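Local coordinates for CHAD domain protein (Streptomyces chartreusis, PDB 6RN5), which is a phosin, a CHAD-domain protein that binds polyphosphate and metal ions such as copper, its cellular role not yet established, at residues 80-83 with 84-88; 286-289 with 290-294; 331-334 with 335-338. All blocks are in the same frame, centred on the assembly; numbering follows the deposited sequence.

Interaction 1 of 3, residues 80-83 with 84-88; sequences LDTD and WCEGM
Asp81 OD1 takes the N-H of Trp84 at 2.8 Å from that N, an almost linear bond (N-H...O 176°) that meets the oxygen on its anti side, 22° out of the carboxylate plane. The side chain reaches the amide because CG stands anti to the backbone N of Asp81 (chi1 -178°), which swings the carboxylate forward over the first turn. The same residue supplies the next acceptor: Asp81 O receives Cys85 N at 3.0 Å, so backbone and side chain of Asp81 serve two successive amides. This is the N-cap of the long helix 82-120, with the usual i+4 to i bonds following from Glu86 N to Thr82 O and from Gly87 N to Asp83 O. With an alanine here, the Trp84 N-H would probably lose its capping acceptor and the first turn would be freer to fray. On the buried side of the cap the contact is apolar. Cys85 SG lies 3.6 Å from Leu80 CB, while Leu80 CD2 comes only to 4.4 Å of Trp84 CZ3, obliquely to the indole. One face of that ring carries Met88 CG, 3.6 Å above the plane and offset toward the rim; Leu73 of helix 56-75 touches Leu80, Trp84, Cys85 and Met88 alike. On the exposed side, Thr82 and Glu86 run side by side in the same direction, Thr82 CG2 3.8 Å from Glu86 CD. Asp83 OD1 and Glu86 OE1 approach to 4.1 Å, a pair of like charges which, with Asp81, would make the helix start acidic and probably favour its dipole.

Interaction 2 of 3, residues 286-289 with 290-294; sequences LHRY and AREAV. With SO4 (sulfate ion), chain G.
Helix 274-295 lends Arg288 and Tyr289 to a sulfate site. The anion, probably from the crystallisation liquor, lies with its sulfur at the edge of the Arg288 guanidinium and in its plane. Tyr289 OH donates to sulfate O4 at 2.7 Å, and the hydroxyl is also hydrogen-bonded to Arg67 NE. Arg288 NH2 is directed at the same oxygen, but its modelled distance of 2.4 Å from O4 is doubtfully short and carries no weight; Arg288 NH1 makes a weak bond to O2. Bends at chi2 (-139°) and chi3 (-63°) carry the Arg288 chain to the anion. Arg64, Arg67 and Arg68 of helix 56-75 complete a basic pocket, consistent with the polyphosphate binding of CHAD proteins. Glu292 stays outside this shell: its OE2 lies 4.4 Å from Arg288 NH1, well out of the guanidinium plane, and the two are bridged by a water that donates to OE2 at 2.8 Å and weakly accepts from NH1. Tyr27 engages OE1, making Glu292 a second-shell carboxylate whose salt bridge from OE2 to Arg68 is likely to steady that arginine, itself hydrogen-bonded to the sulfate. Around the helix, Arg291 CD rests obliquely against the imidazole of His287, 3.7 Å from NE2, with ring and guanidinium planes 44° apart; Leu307 of helix 305-331 touches both residues.

Interaction 3 of 3, residues 331-334 with 335-338; sequences ARTP and RIAP
Ile336 folds back over the chain that precedes it, and its two branches make the close part of this contact. Ile336 CD1 comes to 3.4 Å of Ala331 O and 3.8 Å of Ala331 CA, while its CG1 sits 3.5 Å from Thr333 O. The second branch goes to the threonine side chain: Ile336 CG2 lies 4.0 Å from Thr333 CB, and the two side chains cross at about a right angle. The first torsion explains the reach, for CG1 stands between the backbone N and the carbonyl carbon (chi1 57°), and an extended chi2 then sends CD1 on to Ala331. Thr333 is fixed in turn by its hydroxyl, which is hydrogen-bonded to Ala330 O and to Gln182 NE2, so its methyl side is left to meet Ile336. Beyond this pair, Ala341 of helix 338-366 touches Ile336, while Tyr342 of the second subunit packs on Ala331.

The other side is much looser. Pro334 and Arg335 are exposed in the assembly and loosely packed as far as the two segments go, their contact hardly exceeding what chain connectivity imposes: Arg335 CB is 3.1 Å from Pro334 O, and that oxygen lies over one face of the guanidinium. No hydrogen bond joins 331-334 to 335-338, so van der Waals packing of Ile336 on backbone and side chain, not polar pairing, accounts for the compact half. Arg335 has a positive phi (67°), following extended Pro334. Thr333 to Ile336 thus forms a type II beta turn in the connection between helices 305-331 and 338-366, with Ile336 at its end packed on Pro338 of the second subunit and Ala337 as N-cap of the second helix of this helical hairpin.

The three contacts follow one another along the chain without touching. Interactions 1 and 2 are neighbours, their centres 19 Å apart and their nearest atoms about 9 Å apart; helix 56-75 spans both, giving Leu73 to the apolar side of interaction 1 and three arginines to the sulfate of interaction 2. Interaction 3 lies across the centre of the chain from them, about 48 Å from interaction 1 and 46 Å from interaction 2 between centres. It is the contact nearest the metal: the side chain of Ala331 is about 10 Å from a copper ion and about 7 Å from that of its ligand His348. The sulfate and copper sites therefore lie in separate regions of the molecule.

Interaction 1 of 3, residues 80-83 with 84-88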
loop_
_atom_site.group_PDB
_atom_site.type_symbol
_atom_site.label_atom_id
_atom_site.label_comp_id
_atom_site.label_asym_id
_atom_site.label_seq_id
_atom_site.Cartn_x
_atom_site.Cartn_y
_atom_site.Cartn_z
ATOM N N LEU A 80 -14.163 -46.854 1.396
ATOM C CA LEU A 80 -13.715 -47.177 2.752
ATOM C C LEU A 80 -14.943 -47.233 3.665
ATOM O O LEU A 80 -15.927 -46.626 3.385
ATOM C CB LEU A 80 -12.739 -46.093 3.238
ATOM C CG LEU A 80 -11.460 -45.887 2.410
ATOM C CD1 LEU A 80 -10.795 -44.517 2.577
ATOM C CD2 LEU A 80 -10.446 -46.936 2.774
ATOM N N ASP A 81 -14.872 -47.963 4.758
ATOM C CA ASP A 81 -15.946 -47.967 5.771
ATOM C C ASP A 81 -16.296 -46.571 6.258
ATOM O O ASP A 81 -15.431 -45.840 6.773
ATOM C CB ASP A 81 -15.502 -48.819 6.941
ATOM C CG ASP A 81 -16.550 -48.931 8.019
ATOM O OD1 ASP A 81 -16.842 -47.962 8.759
ATOM O OD2 ASP A 81 -17.049 -50.033 8.156
ATOM N N THR A 82 -17.572 -46.206 6.124
ATOM C CA THR A 82 -17.984 -44.852 6.369
ATOM C C THR A 82 -17.775 -44.423 7.824
ATOM O O THR A 82 -17.207 -43.340 8.059
ATOM C CB THR A 82 -19.441 -44.632 5.923
ATOM O OG1 THR A 82 -19.485 -44.712 4.511
ATOM C CG2 THR A 82 -19.938 -43.256 6.275
ATOM N N ASP A 83 -18.243 -45.246 8.773
ATOM C CA ASP A 83 -18.114 -44.959 10.211
ATOM C C ASP A 83 -16.644 -44.784 10.558
ATOM O O ASP A 83 -16.263 -43.790 11.168
ATOM C CB ASP A 83 -18.675 -46.084 11.090
ATOM C CG ASP A 83 -20.172 -46.253 10.960
ATOM O OD1 ASP A 83 -20.873 -45.285 10.621
ATOM O OD2 ASP A 83 -20.642 -47.381 11.197
ATOM N N TRP A 84 -15.820 -45.741 10.152
ATOM C CA TRP A 84 -14.390 -45.613 10.374
ATOM C C TRP A 84 -13.844 -44.247 9.863
ATOM O O TRP A 84 -13.237 -43.506 10.625
ATOM C CB TRP A 84 -13.694 -46.800 9.760
ATOM C CG TRP A 84 -12.216 -46.749 9.881
ATOM C CD1 TRP A 84 -11.443 -47.161 10.950
ATOM C CD2 TRP A 84 -11.306 -46.312 8.873
ATOM N NE1 TRP A 84 -10.105 -46.971 10.660
ATOM C CE2 TRP A 84 -10.000 -46.467 9.388
ATOM C CE3 TRP A 84 -11.470 -45.776 7.583
ATOM C CZ2 TRP A 84 -8.879 -46.089 8.674
ATOM C CZ3 TRP A 84 -10.353 -45.422 6.874
ATOM C CH2 TRP A 84 -9.061 -45.585 7.421
ATOM N N CYS A 85 -14.145 -43.873 8.626
ATOM C CA CYS A 85 -13.722 -42.570 8.095
ATOM C C CYS A 85 -14.160 -41.397 8.972
ATOM O O CYS A 85 -13.388 -40.476 9.260
ATOM C CB CYS A 85 -14.272 -42.320 6.682
ATOM S SG CYS A 85 -13.474 -43.318 5.430
ATOM N N GLU A 86 -15.420 -41.444 9.363
ATOM C CA GLU A 86 -16.039 -40.360 10.098
ATOM C C GLU A 86 -15.451 -40.252 11.496
ATOM O O GLU A 86 -15.297 -39.165 11.996
ATOM C CB GLU A 86 -17.550 -40.588 10.180
ATOM C CG GLU A 86 -18.264 -40.446 8.853
ATOM C CD GLU A 86 -19.792 -40.572 8.983
ATOM O OE1 GLU A 86 -20.283 -41.251 9.925
ATOM O OE2 GLU A 86 -20.496 -39.971 8.141
ATOM N N GLY A 87 -15.154 -41.387 12.121
ATOM C CA GLY A 87 -14.424 -41.414 13.390
ATOM C C GLY A 87 -12.972 -40.902 13.252
ATOM O O GLY A 87 -12.523 -40.107 14.075
ATOM N N MET A 88 -12.264 -41.314 12.200
ATOM C CA MET A 88 -10.846 -40.935 12.017
ATOM C C MET A 88 -10.637 -39.458 11.719
ATOM O O MET A 88 -9.722 -38.849 12.264
ATOM C CB MET A 88 -10.215 -41.721 10.874
ATOM C CG MET A 88 -10.189 -43.234 11.039
ATOM S SD MET A 88 -8.989 -43.691 12.286
ATOM C CE MET A 88 -7.438 -43.483 11.419
#

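Interaction 2 of 3, residues 286-289 with 290-294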
loop_
_atom_site.group_PDB
_atom_site.type_symbol
_atom_site.label_atom_id
_atom_site.label_comp_id
_atom_site.label_asym_id
_atom_site.label_seq_id
_atom_site.Cartn_x
_atom_site.Cartn_y
_atom_site.Cartn_z
ATOM N N LEU A 286 -6.285 -31.040 -1.174
ATOM C CA LEU A 286 -7.015 -32.283 -1.388
ATOM C C LEU A 286 -6.650 -32.895 -2.718
ATOM O O LEU A 286 -6.435 -34.100 -2.800
ATOM C CB LEU A 286 -8.539 -32.053 -1.267
ATOM C CG LEU A 286 -8.966 -31.796 0.193
ATOM C CD1 LEU A 286 -10.451 -31.364 0.375
ATOM C CD2 LEU A 286 -8.716 -33.055 0.990
ATOM N N HIS A 287 -6.586 -32.056 -3.748
ATOM C CA HIS A 287 -6.244 -32.485 -5.112
ATOM C C HIS A 287 -4.780 -32.993 -5.162
ATOM O O HIS A 287 -4.497 -33.993 -5.732
ATOM C CB HIS A 287 -6.496 -31.295 -6.099
ATOM C CG HIS A 287 -5.968 -31.510 -7.480
ATOM N ND1 HIS A 287 -6.359 -32.567 -8.278
ATOM C CD2 HIS A 287 -5.101 -30.778 -8.224
ATOM C CE1 HIS A 287 -5.751 -32.477 -9.449
ATOM N NE2 HIS A 287 -4.984 -31.397 -9.443
ATOM N N ARG A 288 -3.874 -32.339 -4.471
ATOM C CA ARG A 288 -2.473 -32.760 -4.535
ATOM C C ARG A 288 -2.307 -34.136 -3.962
ATOM O O ARG A 288 -1.664 -34.980 -4.557
ATOM C CB ARG A 288 -1.577 -31.749 -3.818
ATOM C CG ARG A 288 -1.152 -30.578 -4.730
ATOM C CD ARG A 288 0.337 -30.262 -4.442
ATOM N NE ARG A 288 0.386 -29.844 -3.066
ATOM C CZ ARG A 288 1.051 -30.375 -2.049
ATOM N NH1 ARG A 288 1.931 -31.353 -2.178
ATOM N NH2 ARG A 288 0.861 -29.817 -0.862
ATOM N N TYR A 289 -2.991 -34.380 -2.860
ATOM C CA TYR A 289 -2.848 -35.624 -2.126
ATOM C C TYR A 289 -3.578 -36.752 -2.785
ATOM O O TYR A 289 -3.210 -37.894 -2.588
ATOM C CB TYR A 289 -3.357 -35.463 -0.688
ATOM C CG TYR A 289 -2.603 -34.469 0.159
ATOM C CD1 TYR A 289 -1.303 -34.070 -0.162
ATOM C CD2 TYR A 289 -3.166 -33.979 1.333
ATOM C CE1 TYR A 289 -0.606 -33.201 0.658
ATOM C CE2 TYR A 289 -2.483 -33.110 2.141
ATOM C CZ TYR A 289 -1.203 -32.713 1.815
ATOM O OH TYR A 289 -0.518 -31.800 2.642
ATOM N N ALA A 290 -4.615 -36.425 -3.554
ATOM C CA ALA A 290 -5.306 -37.406 -4.383
ATOM C C ALA A 290 -4.407 -37.875 -5.533
ATOM O O ALA A 290 -4.332 -39.086 -5.816
ATOM C CB ALA A 290 -6.635 -36.818 -4.918
ATOM N N ARG A 291 -3.774 -36.932 -6.226
ATOM C CA ARG A 291 -2.739 -37.275 -7.205
ATOM C C ARG A 291 -1.696 -38.212 -6.576
ATOM O O ARG A 291 -1.306 -39.179 -7.205
ATOM C CB ARG A 291 -2.054 -36.021 -7.774
ATOM C CG ARG A 291 -2.944 -35.276 -8.768
ATOM C CD ARG A 291 -2.359 -33.940 -9.249
ATOM N NE ARG A 291 -1.358 -34.067 -10.325
ATOM C CZ ARG A 291 -0.042 -33.846 -10.202
ATOM N NH1 ARG A 291 0.520 -33.464 -9.047
ATOM N NH2 ARG A 291 0.736 -34.005 -11.256
ATOM N N GLU A 292 -1.240 -37.920 -5.351
ATOM C CA GLU A 292 -0.312 -38.831 -4.635
ATOM C C GLU A 292 -0.921 -40.241 -4.449
ATOM O O GLU A 292 -0.274 -41.244 -4.711
ATOM C CB GLU A 292 0.044 -38.275 -3.254
ATOM C CG GLU A 292 0.923 -37.034 -3.270
ATOM C CD GLU A 292 1.567 -36.768 -1.930
ATOM O OE1 GLU A 292 1.431 -37.590 -0.984
ATOM O OE2 GLU A 292 2.246 -35.729 -1.815
ATOM N N ALA A 293 -2.155 -40.315 -3.961
ATOM C CA ALA A 293 -2.787 -41.600 -3.690
ATOM C C ALA A 293 -2.900 -42.512 -4.923
ATOM O O ALA A 293 -2.761 -43.757 -4.853
ATOM C CB ALA A 293 -4.174 -41.346 -3.083
ATOM N N VAL A 294 -3.176 -41.853 -6.047
ATOM C CA VAL A 294 -3.398 -42.456 -7.352
ATOM C C VAL A 294 -2.098 -42.978 -7.921
ATOM O O VAL A 294 -2.094 -43.975 -8.599
ATOM C CB VAL A 294 -4.043 -41.421 -8.306
ATOM C CG1 VAL A 294 -3.774 -41.722 -9.749
ATOM C CG2 VAL A 294 -5.548 -41.382 -8.032
HETATM S S SO4 G . 2.832 -30.767 1.825
HETATM O O1 SO4 G . 2.700 -31.576 3.020
HETATM O O2 SO4 G . 3.628 -31.558 0.856
HETATM O O3 SO4 G . 3.524 -29.505 2.106
HETATM O O4 SO4 G . 1.465 -30.426 1.358
HETATM O O HOH W 1 2.589 -33.826 -3.883
#

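Interaction 3 of 3, residues 331-334 with 335-338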
loop_
_atom_site.group_PDB
_atom_site.type_symbol
_atom_site.label_atom_id
_atom_site.label_comp_id
_atom_site.label_asym_id
_atom_site.label_seq_id
_atom_site.Cartn_x
_atom_site.Cartn_y
_atom_site.Cartn_z
ATOM N N ALA A 331 -3.075 -3.748 17.828
ATOM C CA ALA A 331 -3.414 -2.335 17.909
ATOM C C ALA A 331 -4.544 -2.034 18.894
ATOM O O ALA A 331 -4.693 -0.890 19.301
ATOM C CB ALA A 331 -3.805 -1.825 16.519
ATOM N N ARG A 332 -5.305 -3.061 19.286
ATOM C CA ARG A 332 -6.314 -2.894 20.319
ATOM C C ARG A 332 -5.803 -3.173 21.735
ATOM O O ARG A 332 -6.559 -3.101 22.662
ATOM C CB ARG A 332 -7.468 -3.827 20.067
ATOM C CG ARG A 332 -7.969 -3.823 18.653
ATOM C CD ARG A 332 -9.292 -4.573 18.552
ATOM N NE ARG A 332 -10.409 -3.622 18.436
ATOM C CZ ARG A 332 -11.166 -3.168 19.441
ATOM N NH1 ARG A 332 -12.125 -2.283 19.187
ATOM N NH2 ARG A 332 -10.991 -3.588 20.696
ATOM N N THR A 333 -4.537 -3.522 21.904
ATOM C CA THR A 333 -3.980 -3.755 23.216
ATOM C C THR A 333 -4.097 -2.455 24.042
ATOM O O THR A 333 -3.777 -1.384 23.530
ATOM C CB THR A 333 -2.492 -4.078 23.086
ATOM O OG1 THR A 333 -2.342 -5.198 22.223
ATOM C CG2 THR A 333 -1.828 -4.379 24.443
ATOM N N PRO A 334 -4.575 -2.532 25.301
ATOM C CA PRO A 334 -4.793 -1.269 26.029
ATOM C C PRO A 334 -3.470 -0.623 26.413
ATOM O O PRO A 334 -2.450 -1.314 26.518
ATOM C CB PRO A 334 -5.601 -1.686 27.239
ATOM C CG PRO A 334 -5.360 -3.144 27.409
ATOM C CD PRO A 334 -4.948 -3.723 26.077
ATOM N N ARG A 335 -3.486 0.700 26.537
ATOM C CA ARG A 335 -2.318 1.510 26.931
ATOM C C ARG A 335 -1.153 1.543 25.916
ATOM O O ARG A 335 -0.073 1.946 26.247
ATOM C CB ARG A 335 -1.799 1.108 28.334
ATOM C CG ARG A 335 -2.731 1.483 29.517
ATOM C CD ARG A 335 -2.054 1.171 30.871
ATOM N NE ARG A 335 -1.655 -0.222 30.791
ATOM C CZ ARG A 335 -0.418 -0.714 30.682
ATOM N NH1 ARG A 335 0.667 0.070 30.770
ATOM N NH2 ARG A 335 -0.285 -2.044 30.544
ATOM N N ILE A 336 -1.342 1.182 24.658
ATOM C CA ILE A 336 -0.218 1.373 23.769
ATOM C C ILE A 336 -0.174 2.813 23.340
ATOM O O ILE A 336 -1.199 3.483 23.284
ATOM C CB ILE A 336 -0.225 0.438 22.548
ATOM C CG1 ILE A 336 -1.529 0.597 21.727
ATOM C CG2 ILE A 336 0.031 -0.984 23.043
ATOM C CD1 ILE A 336 -1.520 -0.210 20.447
ATOM N N ALA A 337 1.043 3.260 23.046
ATOM C CA ALA A 337 1.313 4.626 22.549
ATOM C C ALA A 337 0.737 4.808 21.122
ATOM O O ALA A 337 0.669 3.848 20.384
ATOM C CB ALA A 337 2.832 4.861 22.537
ATOM N N PRO A 338 0.323 6.039 20.745
ATOM C CA PRO A 338 -0.149 6.325 19.387
ATOM C C PRO A 338 0.861 5.912 18.300
ATOM O O PRO A 338 0.465 5.390 17.278
ATOM C CB PRO A 338 -0.342 7.842 19.395
ATOM C CG PRO A 338 -0.755 8.109 20.816
ATOM C CD PRO A 338 0.155 7.210 21.625
#